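Local coordinates for protein aspartate semialdehyde dehydrogenase (Francisella tularensis subsp. tularensis, PDB 4WOJ) that probably catalyses the NADPH-dependent reductive dephosphorylation of aspartyl-4-phosphate to aspartate semialdehyde, a shared step on the way to lysine, methionine and threonine, at residues L148-L158 with K296-V304; R274-L284 with D342-L353. All coordinates share one frame; numbering follows the deposited sequence.

Interaction 1 of 2, residues L148-L158 with K296-V304; sequences LAIAGLLKEDL and KISQGNEWV
Gly152 and Gly300 bring the two backbones within 3.7 Å, CA to CA, where helix 151-154 meets the turn that follows helix 290-298. Neither residue has a side chain to hold the chains apart, and the Gly152 CA-H points at Lys296 O, a CA-H...O contact with an angle of 165° at the hydrogen. Beside this crossing lies a water that donates to Ala149 O and to Ile297 O, 2.6 Å from each, and accepts from Gly152 N. Lys155, its chain extended beyond CG, brings NZ to 3.0 Å from Gly300 O, approaching from above the carbonyl plane rather than on a lone pair. Asn301 divides its amide: ND2 reaches Leu148 O in a weak bond of 3.4 Å, while OD1 accepts from Val304 N at 3.1 Å in an Asx motif. Leu153 straddles the start of the other segment, CD1 against Ile297 CG1 at 4.0 Å and CD2 against Lys296 CB. Lys296 bends at chi2 (-108°) and chi4, which carries its ammonium to Glu156; NZ is 3.3 Å from both OE1 and OE2, a salt bridge of two weak bonds. Inward, Ala149 and Ile297 rest on strand 329-336. The contact thus joins helices 141-149 and 151-154 to the end of helix 290-298; water serves the central carbonyls, side-chain donors those toward the sides, and the ion pair lies at an exposed margin.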
loop_
_atom_site.group_PDB
_atom_site.type_symbol
_atom_site.label_atom_id
_atom_site.label_comp_id
_atom_site.label_asym_id
_atom_site.label_seq_id
_atom_site.Cartn_x
_atom_site.Cartn_y
_atom_site.Cartn_z
ATOM N N LEU B 148 12.097 0.596 -15.120
ATOM C CA LEU B 148 13.437 1.010 -14.676
ATOM C C LEU B 148 13.979 0.162 -13.521
ATOM O O LEU B 148 15.165 -0.128 -13.470
ATOM C CB LEU B 148 13.467 2.514 -14.262
ATOM C CG LEU B 148 13.295 3.536 -15.387
ATOM C CD1 LEU B 148 12.895 4.909 -14.838
ATOM C CD2 LEU B 148 14.570 3.655 -16.197
ATOM N N ALA B 149 13.136 -0.202 -12.578
ATOM C CA ALA B 149 13.603 -0.949 -11.423
ATOM C C ALA B 149 14.070 -2.373 -11.825
ATOM O O ALA B 149 15.128 -2.833 -11.409
ATOM C CB ALA B 149 12.513 -1.038 -10.393
ATOM N N ILE B 150 13.288 -3.050 -12.649
ATOM C CA ILE B 150 13.671 -4.393 -13.107
ATOM C C ILE B 150 14.178 -4.392 -14.564
ATOM O O ILE B 150 14.114 -5.407 -15.265
ATOM C CB ILE B 150 12.514 -5.384 -12.939
ATOM C CG1 ILE B 150 11.250 -4.878 -13.626
ATOM C CG2 ILE B 150 12.252 -5.588 -11.460
ATOM C CD1 ILE B 150 10.146 -5.906 -13.691
ATOM N N ALA B 151 14.715 -3.250 -14.982
ATOM C CA ALA B 151 15.241 -3.098 -16.321
ATOM C C ALA B 151 16.241 -4.194 -16.708
ATOM O O ALA B 151 16.280 -4.621 -17.847
ATOM C CB ALA B 151 15.882 -1.727 -16.481
ATOM N N GLY B 152 17.057 -4.602 -15.741
ATOM C CA GLY B 152 18.166 -5.504 -15.979
ATOM C C GLY B 152 17.692 -6.914 -16.248
ATOM O O GLY B 152 18.408 -7.686 -16.825
ATOM N N LEU B 153 16.493 -7.235 -15.800
ATOM C CA LEU B 153 15.812 -8.468 -16.176
ATOM C C LEU B 153 15.062 -8.331 -17.528
ATOM O O LEU B 153 15.022 -9.272 -18.335
ATOM C CB LEU B 153 14.874 -8.887 -15.043
ATOM C CG LEU B 153 15.564 -9.198 -13.702
ATOM C CD1 LEU B 153 14.565 -9.266 -12.567
ATOM C CD2 LEU B 153 16.316 -10.511 -13.752
ATOM N N LEU B 154 14.511 -7.151 -17.800
ATOM C CA LEU B 154 13.708 -6.969 -19.014
ATOM C C LEU B 154 14.576 -6.960 -20.265
ATOM O O LEU B 154 14.227 -7.560 -21.281
ATOM C CB LEU B 154 12.898 -5.702 -18.953
ATOM C CG LEU B 154 11.933 -5.641 -17.776
ATOM C CD1 LEU B 154 11.619 -4.202 -17.418
ATOM C CD2 LEU B 154 10.666 -6.404 -18.082
ATOM N N LYS B 155 15.729 -6.315 -20.171
ATOM C CA LYS B 155 16.686 -6.276 -21.268
ATOM C C LYS B 155 17.095 -7.686 -21.693
ATOM O O LYS B 155 17.262 -7.955 -22.858
ATOM C CB LYS B 155 17.940 -5.537 -20.840
ATOM C CG LYS B 155 17.779 -4.048 -20.616
ATOM C CD LYS B 155 19.026 -3.523 -19.904
ATOM C CE LYS B 155 19.106 -2.006 -19.937
ATOM N NZ LYS B 155 20.511 -1.559 -19.691
ATOM N N GLU B 156 17.299 -8.570 -20.737
ATOM C CA GLU B 156 17.626 -9.958 -21.066
ATOM C C GLU B 156 16.402 -10.798 -21.406
ATOM O O GLU B 156 16.504 -11.994 -21.492
ATOM C CB GLU B 156 18.373 -10.602 -19.926
ATOM C CG GLU B 156 19.656 -9.858 -19.603
ATOM C CD GLU B 156 20.639 -10.733 -18.909
ATOM O OE1 GLU B 156 20.544 -11.983 -19.030
ATOM O OE2 GLU B 156 21.495 -10.150 -18.253
ATOM N N ASP B 157 15.258 -10.161 -21.608
ATOM C CA ASP B 157 14.010 -10.853 -21.834
ATOM C C ASP B 157 13.803 -12.016 -20.870
ATOM O O ASP B 157 13.369 -13.105 -21.283
ATOM C CB ASP B 157 13.925 -11.353 -23.276
ATOM C CG ASP B 157 12.504 -11.669 -23.689
ATOM O OD1 ASP B 157 11.547 -11.096 -23.091
ATOM O OD2 ASP B 157 12.335 -12.497 -24.617
ATOM N N LEU B 158 14.095 -11.791 -19.587
ATOM C CA LEU B 158 13.954 -12.850 -18.570
ATOM C C LEU B 158 12.609 -12.882 -17.837
ATOM O O LEU B 158 12.314 -13.824 -17.113
ATOM C CB LEU B 158 15.115 -12.771 -17.578
ATOM C CG LEU B 158 16.462 -13.211 -18.183
ATOM C CD1 LEU B 158 17.584 -13.033 -17.201
ATOM C CD2 LEU B 158 16.440 -14.670 -18.636
ATOM N N LYS B 296 21.733 -8.848 -11.873
ATOM C CA LYS B 296 21.038 -8.325 -13.055
ATOM C C LYS B 296 20.295 -7.022 -12.728
ATOM O O LYS B 296 20.410 -6.054 -13.465
ATOM C CB LYS B 296 20.017 -9.320 -13.608
ATOM C CG LYS B 296 20.567 -10.723 -13.797
ATOM C CD LYS B 296 20.756 -11.074 -15.246
ATOM C CE LYS B 296 21.076 -12.548 -15.366
ATOM N NZ LYS B 296 22.208 -12.719 -16.304
ATOM N N ILE B 297 19.519 -7.021 -11.645
ATOM C CA ILE B 297 18.747 -5.840 -11.299
ATOM C C ILE B 297 19.700 -4.621 -11.160
ATOM O O ILE B 297 19.458 -3.559 -11.723
ATOM C CB ILE B 297 17.926 -6.018 -10.013
ATOM C CG1 ILE B 297 16.619 -6.724 -10.322
ATOM C CG2 ILE B 297 17.638 -4.646 -9.359
ATOM C CD1 ILE B 297 15.902 -7.218 -9.092
ATOM N N SER B 298 20.788 -4.859 -10.452
ATOM C CA SER B 298 21.772 -3.843 -10.090
ATOM C C SER B 298 22.465 -3.292 -11.306
ATOM O O SER B 298 22.976 -2.191 -11.244
ATOM C CB SER B 298 22.829 -4.396 -9.115
ATOM O OG SER B 298 23.912 -4.906 -9.825
ATOM N N GLN B 299 22.462 -4.019 -12.409
ATOM C CA GLN B 299 23.046 -3.518 -13.670
ATOM C C GLN B 299 22.030 -3.040 -14.743
ATOM O O GLN B 299 22.390 -2.816 -15.884
ATOM C CB GLN B 299 24.024 -4.549 -14.250
ATOM C CG GLN B 299 25.198 -4.812 -13.299
ATOM C CD GLN B 299 26.538 -5.129 -13.971
ATOM O OE1 GLN B 299 27.359 -5.854 -13.393
ATOM N NE2 GLN B 299 26.786 -4.585 -15.167
ATOM N N GLY B 300 20.791 -2.803 -14.360
ATOM C CA GLY B 300 19.811 -2.311 -15.314
ATOM C C GLY B 300 20.051 -0.903 -15.823
ATOM O O GLY B 300 19.714 -0.606 -16.989
ATOM N N ASN B 301 20.570 -0.033 -14.943
ATOM C CA ASN B 301 20.955 1.326 -15.306
ATOM C C ASN B 301 21.588 2.034 -14.114
ATOM O O ASN B 301 21.709 1.488 -13.059
ATOM C CB ASN B 301 19.771 2.140 -15.822
ATOM C CG ASN B 301 18.577 2.000 -14.950
ATOM O OD1 ASN B 301 18.489 2.639 -13.891
ATOM N ND2 ASN B 301 17.631 1.131 -15.368
ATOM N N GLU B 302 22.031 3.249 -14.321
ATOM C CA GLU B 302 22.701 3.990 -13.244
ATOM C C GLU B 302 21.777 4.399 -12.111
ATOM O O GLU B 302 22.259 4.566 -11.016
ATOM C CB GLU B 302 23.473 5.192 -13.773
ATOM C CG GLU B 302 22.683 6.108 -14.686
ATOM C CD GLU B 302 23.436 7.402 -14.970
ATOM O OE1 GLU B 302 23.870 8.078 -14.002
ATOM O OE2 GLU B 302 23.580 7.750 -16.163
ATOM N N TRP B 303 20.462 4.495 -12.362
ATOM C CA TRP B 303 19.510 4.939 -11.334
ATOM C C TRP B 303 19.054 3.866 -10.378
ATOM O O TRP B 303 18.648 4.171 -9.265
ATOM C CB TRP B 303 18.323 5.650 -11.980
ATOM C CG TRP B 303 18.849 6.772 -12.751
ATOM C CD1 TRP B 303 19.232 8.010 -12.265
ATOM C CD2 TRP B 303 19.196 6.758 -14.134
ATOM N NE1 TRP B 303 19.725 8.785 -13.285
ATOM C CE2 TRP B 303 19.727 8.051 -14.443
ATOM C CE3 TRP B 303 19.128 5.787 -15.131
ATOM C CZ2 TRP B 303 20.173 8.388 -15.704
ATOM C CZ3 TRP B 303 19.551 6.117 -16.399
ATOM C CH2 TRP B 303 20.085 7.412 -16.676
ATOM N N VAL B 304 19.070 2.606 -10.830
ATOM C CA VAL B 304 18.653 1.484 -9.989
ATOM C C VAL B 304 19.517 1.470 -8.732
ATOM O O VAL B 304 20.713 1.478 -8.812
ATOM C CB VAL B 304 18.797 0.141 -10.735
ATOM C CG1 VAL B 304 18.648 -1.046 -9.804
ATOM C CG2 VAL B 304 17.751 0.056 -11.808
HETATM O O HOH W 1 17.207 -3.000 -12.890
#

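Interaction 2 of 2, residues R274-L284 with D342-L353; sequences RSHSQALTVKL and DIFHCFTVGDQL
Arg274 grips Asp351 side-on at one end of an antiparallel strand pair, NE meeting the syn lone pair of OD2 at 2.7 Å and NH2 meeting OD1 at 2.9 Å. The guanidinium and carboxylate planes are 56° apart, so the two bonds do not form a flat pair; Leu353 CD1 lies over the centre of one guanidinium face. Next along, His276 and Gln352 run side by side, with Gln352 CB 3.9 Å from the ring centroid and over its face, a CH-pi contact. Gln352 CG comes 3.3 Å from His276 NE2, and the amide continues past the ring to Ser171, whose OG is hydrogen-bonded to OE1. On the same face as His276, the part from Leu280 to Leu284 turns apolar: Val282 CB comes to 3.6 Å from Phe344 CE1, and Leu284 CD2 touches the edge of the same ring. Phe344 takes a chi1 of 81°, which sets CG between the backbone N and the carbonyl carbon, and the ring then lies alongside Val282. On the other face His345 ND1 donates to Thr281 OG1 at 3.2 Å, nearly in the ring plane; OG1 is also bonded to Asn163 of the second subunit, and His345 NE2 to Ser337. Lys283 NZ closes the far end on Asp342 OD1, 3.2 Å away. Hydrogen-bonded pairs from His276-Gly350 to Val282-Phe344 set the register of the strands, whose axes run antiparallel at 164°. His276, the predicted proton acceptor, lies close to Cys141, the predicted acyl-thioester residue; its backbone is bonded both ways to Gly350 and one ring face is covered by Gln352, consistent with a ring steadied for catalysis.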
loop_
_atom_site.group_PDB
_atom_site.type_symbol
_atom_site.label_atom_id
_atom_site.label_comp_id
_atom_site.label_asym_id
_atom_site.label_seq_id
_atom_site.Cartn_x
_atom_site.Cartn_y
_atom_site.Cartn_z
ATOM N N ARG B 274 4.884 12.332 -3.196
ATOM C CA ARG B 274 5.429 12.306 -4.566
ATOM C C ARG B 274 6.167 11.060 -5.014
ATOM O O ARG B 274 6.585 10.986 -6.160
ATOM C CB ARG B 274 6.297 13.528 -4.875
ATOM C CG ARG B 274 7.188 14.014 -3.754
ATOM C CD ARG B 274 8.096 15.129 -4.226
ATOM N NE ARG B 274 8.812 14.864 -5.459
ATOM C CZ ARG B 274 9.489 15.787 -6.150
ATOM N NH1 ARG B 274 9.531 17.062 -5.720
ATOM N NH2 ARG B 274 10.136 15.448 -7.278
ATOM N N SER B 275 6.250 10.056 -4.162
ATOM C CA SER B 275 6.893 8.843 -4.536
ATOM C C SER B 275 5.929 7.651 -4.661
ATOM O O SER B 275 5.121 7.425 -3.765
ATOM C CB SER B 275 7.987 8.541 -3.548
ATOM O OG SER B 275 9.145 9.240 -3.930
ATOM N N HIS B 276 5.976 6.949 -5.805
ATOM C CA HIS B 276 5.158 5.741 -5.985
ATOM C C HIS B 276 5.929 4.566 -5.514
ATOM O O HIS B 276 7.095 4.449 -5.844
ATOM C CB HIS B 276 4.737 5.516 -7.418
ATOM C CG HIS B 276 3.721 6.507 -7.901
ATOM N ND1 HIS B 276 3.102 7.403 -7.063
ATOM C CD2 HIS B 276 3.216 6.741 -9.132
ATOM C CE1 HIS B 276 2.263 8.148 -7.756
ATOM N NE2 HIS B 276 2.317 7.770 -9.015
ATOM N N SER B 277 5.285 3.745 -4.696
ATOM C CA SER B 277 5.868 2.520 -4.274
ATOM C C SER B 277 5.116 1.342 -4.915
ATOM O O SER B 277 3.967 1.456 -5.330
ATOM C CB SER B 277 5.892 2.385 -2.767
ATOM O OG SER B 277 6.362 3.553 -2.153
ATOM N N GLN B 278 5.796 0.220 -4.996
ATOM C CA GLN B 278 5.291 -0.952 -5.710
ATOM C C GLN B 278 5.901 -2.202 -5.139
ATOM O O GLN B 278 7.111 -2.337 -5.140
ATOM C CB GLN B 278 5.686 -0.889 -7.201
ATOM C CG GLN B 278 4.825 0.022 -8.035
ATOM C CD GLN B 278 5.138 0.037 -9.503
ATOM O OE1 GLN B 278 5.921 0.830 -9.969
ATOM N NE2 GLN B 278 4.440 -0.795 -10.258
ATOM N N ALA B 279 5.040 -3.120 -4.718
ATOM C CA ALA B 279 5.382 -4.499 -4.459
ATOM C C ALA B 279 5.226 -5.361 -5.730
ATOM O O ALA B 279 4.158 -5.494 -6.295
ATOM C CB ALA B 279 4.513 -5.041 -3.351
ATOM N N LEU B 280 6.319 -5.965 -6.162
ATOM C CA LEU B 280 6.356 -6.671 -7.392
ATOM C C LEU B 280 6.490 -8.125 -7.095
ATOM O O LEU B 280 7.223 -8.519 -6.201
ATOM C CB LEU B 280 7.513 -6.215 -8.257
ATOM C CG LEU B 280 7.513 -4.752 -8.665
ATOM C CD1 LEU B 280 8.613 -4.580 -9.687
ATOM C CD2 LEU B 280 6.209 -4.256 -9.246
ATOM N N THR B 281 5.729 -8.923 -7.834
ATOM C CA THR B 281 5.907 -10.374 -7.834
ATOM C C THR B 281 6.134 -10.749 -9.273
ATOM O O THR B 281 5.277 -10.554 -10.125
ATOM C CB THR B 281 4.700 -11.074 -7.229
ATOM O OG1 THR B 281 4.484 -10.569 -5.894
ATOM C CG2 THR B 281 4.919 -12.569 -7.148
ATOM N N VAL B 282 7.339 -11.206 -9.557
ATOM C CA VAL B 282 7.804 -11.355 -10.935
ATOM C C VAL B 282 8.071 -12.822 -11.211
ATOM O O VAL B 282 8.820 -13.463 -10.443
ATOM C CB VAL B 282 9.095 -10.592 -11.199
ATOM C CG1 VAL B 282 9.438 -10.648 -12.664
ATOM C CG2 VAL B 282 8.960 -9.121 -10.773
ATOM N N LYS B 283 7.443 -13.350 -12.275
ATOM C CA LYS B 283 7.703 -14.723 -12.709
ATOM C C LYS B 283 8.735 -14.639 -13.813
ATOM O O LYS B 283 8.580 -13.880 -14.751
ATOM C CB LYS B 283 6.456 -15.389 -13.229
ATOM C CG LYS B 283 6.681 -16.836 -13.628
ATOM C CD LYS B 283 5.414 -17.460 -14.165
ATOM C CE LYS B 283 5.494 -18.964 -14.144
ATOM N NZ LYS B 283 5.287 -19.486 -12.766
ATOM N N LEU B 284 9.802 -15.416 -13.669
ATOM C CA LEU B 284 10.901 -15.432 -14.637
ATOM C C LEU B 284 10.724 -16.490 -15.716
ATOM O O LEU B 284 9.970 -17.433 -15.550
ATOM C CB LEU B 284 12.239 -15.635 -13.904
ATOM C CG LEU B 284 12.677 -14.487 -12.964
ATOM C CD1 LEU B 284 13.932 -14.869 -12.230
ATOM C CD2 LEU B 284 12.898 -13.186 -13.711
ATOM N N ASP B 342 10.424 -20.267 -9.842
ATOM C CA ASP B 342 10.780 -19.195 -10.778
ATOM C C ASP B 342 10.229 -17.783 -10.434
ATOM O O ASP B 342 10.374 -16.854 -11.199
ATOM C CB ASP B 342 10.412 -19.585 -12.215
ATOM C CG ASP B 342 8.975 -20.051 -12.370
ATOM O OD1 ASP B 342 8.192 -19.856 -11.430
ATOM O OD2 ASP B 342 8.624 -20.609 -13.460
ATOM N N ILE B 343 9.597 -17.627 -9.283
ATOM C CA ILE B 343 9.002 -16.346 -8.934
ATOM C C ILE B 343 9.856 -15.694 -7.890
ATOM O O ILE B 343 10.299 -16.348 -6.988
ATOM C CB ILE B 343 7.550 -16.510 -8.420
ATOM C CG1 ILE B 343 6.673 -17.047 -9.561
ATOM C CG2 ILE B 343 7.030 -15.189 -7.859
ATOM C CD1 ILE B 343 5.263 -17.388 -9.148
ATOM N N PHE B 344 10.132 -14.418 -8.041
ATOM C CA PHE B 344 10.734 -13.637 -6.922
ATOM C C PHE B 344 9.882 -12.444 -6.573
ATOM O O PHE B 344 9.029 -12.034 -7.338
ATOM C CB PHE B 344 12.177 -13.203 -7.201
ATOM C CG PHE B 344 12.304 -11.979 -8.063
ATOM C CD1 PHE B 344 12.339 -12.091 -9.442
ATOM C CD2 PHE B 344 12.530 -10.725 -7.493
ATOM C CE1 PHE B 344 12.494 -10.984 -10.247
ATOM C CE2 PHE B 344 12.666 -9.616 -8.293
ATOM C CZ PHE B 344 12.637 -9.735 -9.673
ATOM N N HIS B 345 10.103 -11.937 -5.372
ATOM C CA HIS B 345 9.450 -10.709 -4.879
ATOM C C HIS B 345 10.458 -9.622 -4.641
ATOM O O HIS B 345 11.606 -9.900 -4.293
ATOM C CB HIS B 345 8.785 -10.972 -3.539
ATOM C CG HIS B 345 7.884 -12.168 -3.535
ATOM N ND1 HIS B 345 6.574 -12.121 -3.967
ATOM C CD2 HIS B 345 8.101 -13.446 -3.142
ATOM C CE1 HIS B 345 6.024 -13.309 -3.832
ATOM N NE2 HIS B 345 6.925 -14.126 -3.320
ATOM N N CYS B 346 10.017 -8.375 -4.787
ATOM C CA CYS B 346 10.791 -7.222 -4.419
ATOM C C CYS B 346 9.819 -6.101 -4.237
ATOM O O CYS B 346 8.658 -6.279 -4.524
ATOM C CB CYS B 346 11.832 -6.846 -5.469
ATOM S SG CYS B 346 11.200 -6.534 -7.115
ATOM N N PHE B 347 10.314 -4.989 -3.690
ATOM C CA PHE B 347 9.555 -3.756 -3.438
ATOM C C PHE B 347 10.388 -2.598 -3.944
ATOM O O PHE B 347 11.547 -2.520 -3.631
ATOM C CB PHE B 347 9.313 -3.557 -1.931
ATOM C CG PHE B 347 8.287 -2.511 -1.589
ATOM C CD1 PHE B 347 6.948 -2.797 -1.599
ATOM C CD2 PHE B 347 8.682 -1.221 -1.164
ATOM C CE1 PHE B 347 6.014 -1.831 -1.255
ATOM C CE2 PHE B 347 7.761 -0.259 -0.818
ATOM C CZ PHE B 347 6.413 -0.560 -0.866
ATOM N N THR B 348 9.787 -1.687 -4.690
ATOM C CA THR B 348 10.498 -0.554 -5.248
ATOM C C THR B 348 9.794 0.743 -5.002
ATOM O O THR B 348 8.598 0.787 -4.776
ATOM C CB THR B 348 10.764 -0.708 -6.791
ATOM O OG1 THR B 348 11.389 0.491 -7.268
ATOM C CG2 THR B 348 9.504 -0.967 -7.559
ATOM N N VAL B 349 10.572 1.807 -5.017
ATOM C CA VAL B 349 10.081 3.142 -4.782
ATOM C C VAL B 349 10.823 4.105 -5.709
ATOM O O VAL B 349 12.050 4.035 -5.830
ATOM C CB VAL B 349 10.374 3.607 -3.355
ATOM C CG1 VAL B 349 9.788 4.998 -3.097
ATOM C CG2 VAL B 349 9.839 2.609 -2.344
ATOM N N GLY B 350 10.072 5.000 -6.353
ATOM C CA GLY B 350 10.650 6.098 -7.136
ATOM C C GLY B 350 9.757 7.297 -7.222
ATOM O O GLY B 350 8.582 7.237 -6.858
ATOM N N ASP B 351 10.315 8.406 -7.693
ATOM C CA ASP B 351 9.666 9.714 -7.613
ATOM C C ASP B 351 8.742 9.946 -8.783
ATOM O O ASP B 351 9.182 9.946 -9.927
ATOM C CB ASP B 351 10.707 10.819 -7.621
ATOM C CG ASP B 351 10.096 12.188 -7.384
ATOM O OD1 ASP B 351 9.598 12.815 -8.341
ATOM O OD2 ASP B 351 10.057 12.586 -6.210
ATOM N N GLN B 352 7.476 10.186 -8.503
ATOM C CA GLN B 352 6.474 10.294 -9.548
ATOM C C GLN B 352 6.747 11.403 -10.522
ATOM O O GLN B 352 6.541 11.237 -11.723
ATOM C CB GLN B 352 5.084 10.485 -8.931
ATOM C CG GLN B 352 3.953 10.457 -9.929
ATOM C CD GLN B 352 3.493 11.830 -10.338
ATOM O OE1 GLN B 352 3.277 12.695 -9.492
ATOM N NE2 GLN B 352 3.313 12.040 -11.646
ATOM N N LEU B 353 7.180 12.544 -9.994
ATOM C CA LEU B 353 7.369 13.756 -10.779
ATOM C C LEU B 353 8.566 13.727 -11.695
ATOM O O LEU B 353 8.559 14.331 -12.745
ATOM C CB LEU B 353 7.445 14.942 -9.837
ATOM C CG LEU B 353 6.096 15.198 -9.152
ATOM C CD1 LEU B 353 6.180 16.249 -8.078
ATOM C CD2 LEU B 353 5.039 15.633 -10.153
HETATM O O HOH W 2 6.025 -8.866 -3.501
HETATM O O HOH W 3 8.755 -20.008 -15.994
#

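Interaction 2 is a buried pairing of neighbouring strands in the mixed sheet of the dimerisation domain, whereas interaction 1 is a partly buried meeting of helix ends and turns laid on that sheet. They touch directly: Leu153 CD1 packs 3.5 Å from Phe344 CZ, Ile297 also reaches that ring, and Ala149 meets Thr348. Strand 275-284 and helix 290-298 follow each other in the chain, and the segments of the two contacts alternate along it. Their chemistry differs accordingly. A ladder of backbone bonds dominates 274-284 with 342-353, which reaches the second subunit and the predicted active site; 148-158 with 296-304 relies on glycine contact, one water and side-chain donors.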